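Local coordinates for protein putative ribose 5-phosphate isomerase (Leishmania infantum, PDB 6FXW) that probably interconverts ribose 5-phosphate and ribulose 5-phosphate in the pentose phosphate pathway, as a type B isomerase, at residues A[81-93]-A[104-116]. Numbering follows the deposited sequence.
Sequences AANKFRGIRAALC and QHNNAHILCIGVR. With SO4 (sulfate ion), chain C; SO4 (sulfate ion), chain B.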
loop_
_atom_site.group_PDB
_atom_site.type_symbol
_atom_site.label_atom_id
_atom_site.label_comp_id
_atom_site.label_asym_id
_atom_site.label_seq_id
_atom_site.Cartn_x
_atom_site.Cartn_y
_atom_site.Cartn_z
ATOM N N ALA A 81 9.651 -18.649 4.923
ATOM C CA ALA A 81 9.624 -20.104 5.124
ATOM C C ALA A 81 9.462 -20.844 3.781
ATOM O O ALA A 81 10.150 -21.838 3.503
ATOM C CB ALA A 81 8.498 -20.450 6.009
ATOM N N ALA A 82 8.559 -20.395 2.918
ATOM C CA ALA A 82 8.305 -21.105 1.650
ATOM C C ALA A 82 9.502 -21.111 0.751
ATOM O O ALA A 82 9.801 -22.036 0.031
ATOM C CB ALA A 82 7.072 -20.531 0.930
ATOM N N ASN A 83 10.185 -19.947 0.720
ATOM C CA ASN A 83 11.385 -19.830 -0.114
ATOM C C ASN A 83 12.529 -20.729 0.340
ATOM O O ASN A 83 13.478 -20.934 -0.415
ATOM C CB ASN A 83 11.826 -18.385 -0.306
ATOM C CG ASN A 83 11.001 -17.656 -1.333
ATOM O OD1 ASN A 83 10.862 -18.111 -2.466
ATOM N ND2 ASN A 83 10.445 -16.479 -0.955
ATOM N N LYS A 84 12.455 -21.266 1.531
ATOM C CA LYS A 84 13.463 -22.237 1.985
ATOM C C LYS A 84 13.332 -23.587 1.337
ATOM O O LYS A 84 14.262 -24.392 1.373
ATOM C CB LYS A 84 13.476 -22.402 3.487
ATOM C CG LYS A 84 13.902 -21.133 4.237
ATOM C CD LYS A 84 15.201 -20.488 3.823
ATOM C CE LYS A 84 15.513 -19.242 4.583
ATOM N NZ LYS A 84 16.916 -18.840 4.186
ATOM N N PHE A 85 12.228 -23.849 0.695
ATOM C CA PHE A 85 12.049 -25.088 -0.088
ATOM C C PHE A 85 12.671 -25.022 -1.390
ATOM O O PHE A 85 12.418 -24.168 -2.184
ATOM C CB PHE A 85 10.554 -25.465 -0.234
ATOM C CG PHE A 85 10.018 -26.106 0.962
ATOM C CD1 PHE A 85 9.572 -25.421 2.086
ATOM C CD2 PHE A 85 9.856 -27.491 0.962
ATOM C CE1 PHE A 85 9.118 -26.101 3.202
ATOM C CE2 PHE A 85 9.343 -28.145 2.083
ATOM C CZ PHE A 85 8.993 -27.467 3.183
ATOM N N ARG A 86 13.508 -26.039 -1.676
ATOM C CA ARG A 86 14.060 -26.151 -2.997
ATOM C C ARG A 86 12.990 -26.297 -4.059
ATOM O O ARG A 86 12.081 -27.101 -3.897
ATOM C CB ARG A 86 14.981 -27.412 -3.007
ATOM C CG ARG A 86 15.634 -27.704 -4.339
ATOM C CD ARG A 86 16.606 -28.903 -4.216
ATOM N NE ARG A 86 17.324 -29.131 -5.474
ATOM C CZ ARG A 86 17.010 -30.050 -6.398
ATOM N NH1 ARG A 86 17.762 -30.167 -7.493
ATOM N NH2 ARG A 86 15.958 -30.872 -6.248
ATOM N N GLY A 87 13.062 -25.549 -5.118
ATOM C CA GLY A 87 12.162 -25.641 -6.227
ATOM C C GLY A 87 10.963 -24.674 -6.133
ATOM O O GLY A 87 10.123 -24.715 -7.003
ATOM N N ILE A 88 10.847 -23.958 -5.006
ATOM C CA ILE A 88 9.726 -23.039 -4.802
ATOM C C ILE A 88 10.171 -21.618 -4.847
ATOM O O ILE A 88 11.198 -21.246 -4.257
ATOM C CB ILE A 88 9.113 -23.278 -3.421
ATOM C CG1 ILE A 88 8.475 -24.664 -3.289
ATOM C CG2 ILE A 88 8.079 -22.198 -2.943
ATOM C CD1 ILE A 88 7.277 -24.872 -4.155
ATOM N N ARG A 89 9.406 -20.797 -5.542
ATOM C CA ARG A 89 9.554 -19.334 -5.503
ATOM C C ARG A 89 8.236 -18.812 -4.928
ATOM O O ARG A 89 7.136 -18.999 -5.499
ATOM C CB ARG A 89 9.755 -18.781 -6.885
ATOM C CG ARG A 89 11.122 -19.186 -7.520
ATOM C CD ARG A 89 11.373 -18.588 -8.921
ATOM N NE ARG A 89 10.391 -18.978 -9.889
ATOM C CZ ARG A 89 10.413 -20.172 -10.529
ATOM N NH1 ARG A 89 11.421 -21.053 -10.280
ATOM N NH2 ARG A 89 9.444 -20.487 -11.360
ATOM N N ALA A 90 8.354 -18.062 -3.853
ATOM C CA ALA A 90 7.213 -17.542 -3.040
ATOM C C ALA A 90 7.289 -16.038 -3.039
ATOM O O ALA A 90 8.309 -15.437 -2.678
ATOM C CB ALA A 90 7.194 -18.111 -1.683
ATOM N N ALA A 91 6.192 -15.390 -3.429
ATOM C CA ALA A 91 6.151 -13.932 -3.581
ATOM C C ALA A 91 5.210 -13.262 -2.629
ATOM O O ALA A 91 3.964 -13.509 -2.673
ATOM C CB ALA A 91 5.708 -13.567 -4.981
ATOM N N LEU A 92 5.708 -12.380 -1.808
ATOM C CA LEU A 92 4.837 -11.533 -0.998
ATOM C C LEU A 92 4.223 -10.430 -1.875
ATOM O O LEU A 92 4.958 -9.646 -2.475
ATOM C CB LEU A 92 5.609 -10.970 0.191
ATOM C CG LEU A 92 4.773 -10.249 1.250
ATOM C CD1 LEU A 92 5.535 -9.993 2.522
ATOM C CD2 LEU A 92 4.477 -8.815 0.655
ATOM N N CYS A 93 2.919 -10.398 -1.959
ATOM C CA CYS A 93 2.198 -9.416 -2.749
ATOM C C CYS A 93 1.169 -8.709 -1.906
ATOM O O CYS A 93 0.589 -9.272 -0.953
ATOM C CB CYS A 93 1.490 -10.023 -3.940
ATOM S SG CYS A 93 2.576 -10.974 -5.031
ATOM N N GLN A 104 4.579 -12.460 -13.913
ATOM C CA GLN A 104 5.217 -12.056 -15.210
ATOM C C GLN A 104 6.698 -12.170 -15.195
ATOM O O GLN A 104 7.348 -12.631 -16.152
ATOM C CB GLN A 104 4.761 -10.670 -15.612
ATOM C CG GLN A 104 3.342 -10.592 -16.078
ATOM C CD GLN A 104 2.989 -9.311 -16.743
ATOM O OE1 GLN A 104 3.414 -8.256 -16.352
ATOM N NE2 GLN A 104 2.227 -9.430 -17.793
ATOM N N HIS A 105 7.298 -11.707 -14.082
ATOM C CA HIS A 105 8.749 -11.665 -13.972
ATOM C C HIS A 105 9.293 -12.792 -13.177
ATOM O O HIS A 105 10.238 -13.469 -13.597
ATOM C CB HIS A 105 9.186 -10.326 -13.337
ATOM C CG HIS A 105 8.941 -9.169 -14.215
ATOM N ND1 HIS A 105 9.215 -7.871 -13.783
ATOM C CD2 HIS A 105 8.395 -9.063 -15.442
ATOM C CE1 HIS A 105 8.854 -7.041 -14.740
ATOM N NE2 HIS A 105 8.362 -7.718 -15.770
ATOM N N ASN A 106 8.762 -13.033 -11.978
ATOM C CA ASN A 106 9.374 -13.994 -11.076
ATOM C C ASN A 106 8.794 -15.427 -11.170
ATOM O O ASN A 106 9.355 -16.328 -10.564
ATOM C CB ASN A 106 9.280 -13.534 -9.637
ATOM C CG ASN A 106 9.690 -12.087 -9.444
ATOM O OD1 ASN A 106 8.800 -11.246 -9.293
ATOM N ND2 ASN A 106 10.987 -11.762 -9.557
ATOM N N ASN A 107 7.777 -15.607 -12.008
ATOM C CA ASN A 107 7.125 -16.866 -12.243
ATOM C C ASN A 107 6.930 -17.595 -10.920
ATOM O O ASN A 107 7.246 -18.790 -10.741
ATOM C CB ASN A 107 7.957 -17.710 -13.216
ATOM C CG ASN A 107 7.181 -18.899 -13.760
ATOM O OD1 ASN A 107 5.998 -19.052 -13.513
ATOM N ND2 ASN A 107 7.908 -19.782 -14.466
ATOM N N ALA A 108 6.341 -16.942 -9.908
ATOM C CA ALA A 108 6.246 -17.494 -8.564
ATOM C C ALA A 108 5.224 -18.621 -8.471
ATOM O O ALA A 108 4.152 -18.571 -9.129
ATOM C CB ALA A 108 5.808 -16.436 -7.545
ATOM N N HIS A 109 5.563 -19.637 -7.738
ATOM C CA HIS A 109 4.628 -20.721 -7.413
ATOM C C HIS A 109 3.641 -20.410 -6.368
ATOM O O HIS A 109 2.535 -20.973 -6.366
ATOM C CB HIS A 109 5.380 -21.976 -6.909
ATOM C CG HIS A 109 6.466 -22.454 -7.804
ATOM N ND1 HIS A 109 7.766 -21.961 -7.686
ATOM C CD2 HIS A 109 6.485 -23.351 -8.849
ATOM C CE1 HIS A 109 8.529 -22.547 -8.618
ATOM N NE2 HIS A 109 7.786 -23.391 -9.349
ATOM N N ILE A 110 4.026 -19.538 -5.425
ATOM C CA ILE A 110 3.232 -19.282 -4.186
ATOM C C ILE A 110 3.057 -17.796 -4.014
ATOM O O ILE A 110 4.031 -17.034 -4.162
ATOM C CB ILE A 110 3.873 -19.923 -2.942
ATOM C CG1 ILE A 110 3.941 -21.489 -3.091
ATOM C CG2 ILE A 110 3.085 -19.531 -1.676
ATOM C CD1 ILE A 110 4.521 -22.185 -1.928
ATOM N N LEU A 111 1.836 -17.418 -3.751
ATOM C CA LEU A 111 1.439 -16.071 -3.395
ATOM C C LEU A 111 1.444 -16.027 -1.868
ATOM O O LEU A 111 0.717 -16.817 -1.223
ATOM C CB LEU A 111 0.079 -15.812 -3.915
ATOM C CG LEU A 111 -0.705 -14.615 -3.360
ATOM C CD1 LEU A 111 0.040 -13.284 -3.689
ATOM C CD2 LEU A 111 -2.125 -14.664 -3.884
ATOM N N CYS A 112 2.117 -15.032 -1.256
ATOM C CA CYS A 112 2.105 -14.819 0.182
ATOM C C CYS A 112 1.427 -13.479 0.478
ATOM O O CYS A 112 1.758 -12.495 -0.138
ATOM C CB CYS A 112 3.500 -14.818 0.715
ATOM S SG CYS A 112 4.358 -16.391 0.488
ATOM N N ILE A 113 0.431 -13.517 1.319
ATOM C CA ILE A 113 -0.352 -12.323 1.673
ATOM C C ILE A 113 -0.500 -12.188 3.204
ATOM O O ILE A 113 -0.469 -13.209 3.987
ATOM C CB ILE A 113 -1.713 -12.303 1.026
ATOM C CG1 ILE A 113 -2.454 -13.576 1.344
ATOM C CG2 ILE A 113 -1.530 -12.139 -0.470
ATOM C CD1 ILE A 113 -3.927 -13.547 0.772
ATOM N N GLY A 114 -0.796 -10.963 3.683
ATOM C CA GLY A 114 -1.058 -10.683 5.064
ATOM C C GLY A 114 -2.457 -10.265 5.305
ATOM O O GLY A 114 -2.939 -9.327 4.634
ATOM N N VAL A 115 -3.142 -10.941 6.184
ATOM C CA VAL A 115 -4.520 -10.597 6.491
ATOM C C VAL A 115 -4.619 -9.481 7.524
ATOM O O VAL A 115 -5.692 -8.834 7.631
ATOM C CB VAL A 115 -5.182 -11.877 6.982
ATOM C CG1 VAL A 115 -4.667 -12.378 8.287
ATOM C CG2 VAL A 115 -6.675 -11.813 6.983
ATOM N N ARG A 116 -3.542 -9.147 8.256
ATOM C CA ARG A 116 -3.567 -8.025 9.185
ATOM C C ARG A 116 -3.055 -6.748 8.495
ATOM O O ARG A 116 -3.178 -5.642 9.088
ATOM C CB ARG A 116 -2.730 -8.296 10.425
ATOM C CG ARG A 116 -3.255 -9.463 11.215
ATOM C CD ARG A 116 -2.300 -9.759 12.347
ATOM N NE ARG A 116 -2.792 -10.926 13.097
ATOM C CZ ARG A 116 -2.054 -11.621 13.896
ATOM N NH1 ARG A 116 -0.744 -11.434 13.945
ATOM N NH2 ARG A 116 -2.632 -12.587 14.587
HETATM S S SO4 C . 9.866 -24.103 -12.197
HETATM O O1 SO4 C . 9.026 -22.998 -12.770
HETATM O O2 SO4 C . 8.969 -24.973 -11.317
HETATM O O3 SO4 C . 10.384 -24.905 -13.365
HETATM O O4 SO4 C . 11.094 -23.668 -11.471
HETATM S S SO4 B . 0.582 -13.602 16.984
HETATM O O1 SO4 B . 0.345 -12.834 18.269
HETATM O O2 SO4 B . -0.705 -13.979 16.399
HETATM O O3 SO4 B . 1.346 -12.556 16.114
HETATM O O4 SO4 B . 1.352 -14.754 17.359
HETATM O O HOH W 1 -0.512 -8.834 1.597
#
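R89 and H109 grip each other through backbone and side chain alike. The amide N of R89 donates to ND1 of H109 (2.9 Å, 161° at the hydrogen), while NE2 of H109 donates to O2 of a sulfate at 2.8 Å. Histidine suits a place that needs an acceptor on one side and a donor on the other. The R89 side chain, bent at chi3 (-60°), curls back so that its NE reaches N106 O (2.9 Å) and its NH2 reaches N107 O (2.8 Å). CE1 of H109 lies above one face of the R89 guanidinium, toward its rim, the planes 49° apart. Thus fixed, R89 turns NH1 and NH2 onto O4 and O1 of the same sulfate.

Farther along, the strands pair in parallel: A91 N donates to I110 O (2.8 Å), and A91 O accepts from C112 N. The A90 amide and carbonyl, not used in this pairing, are bound by OD1 and ND2 of N83, an asparagine having both polarities.

On the A90 face, CD1 of I110 meets I88 CG2 (3.7 Å). On the other, the A91 and A108 CB atoms touch at 3.8 Å, while L111 CD1 reaches C93 CB (3.6 Å).

Just beyond strand 110-114, R116 NH1 and NH2 donate to O3 and O2 of a second sulfate, probably at the substrate-phosphate site, as in relatives. Helix 96-104 links the strands in a beta-alpha-beta crossover at one edge of a Rossmann-like parallel sheet; 90-92 is one of its two outermost strands and 110-114 lies between it and 67-72, with I110 against helix 49-61 and L111 against helix 120-131.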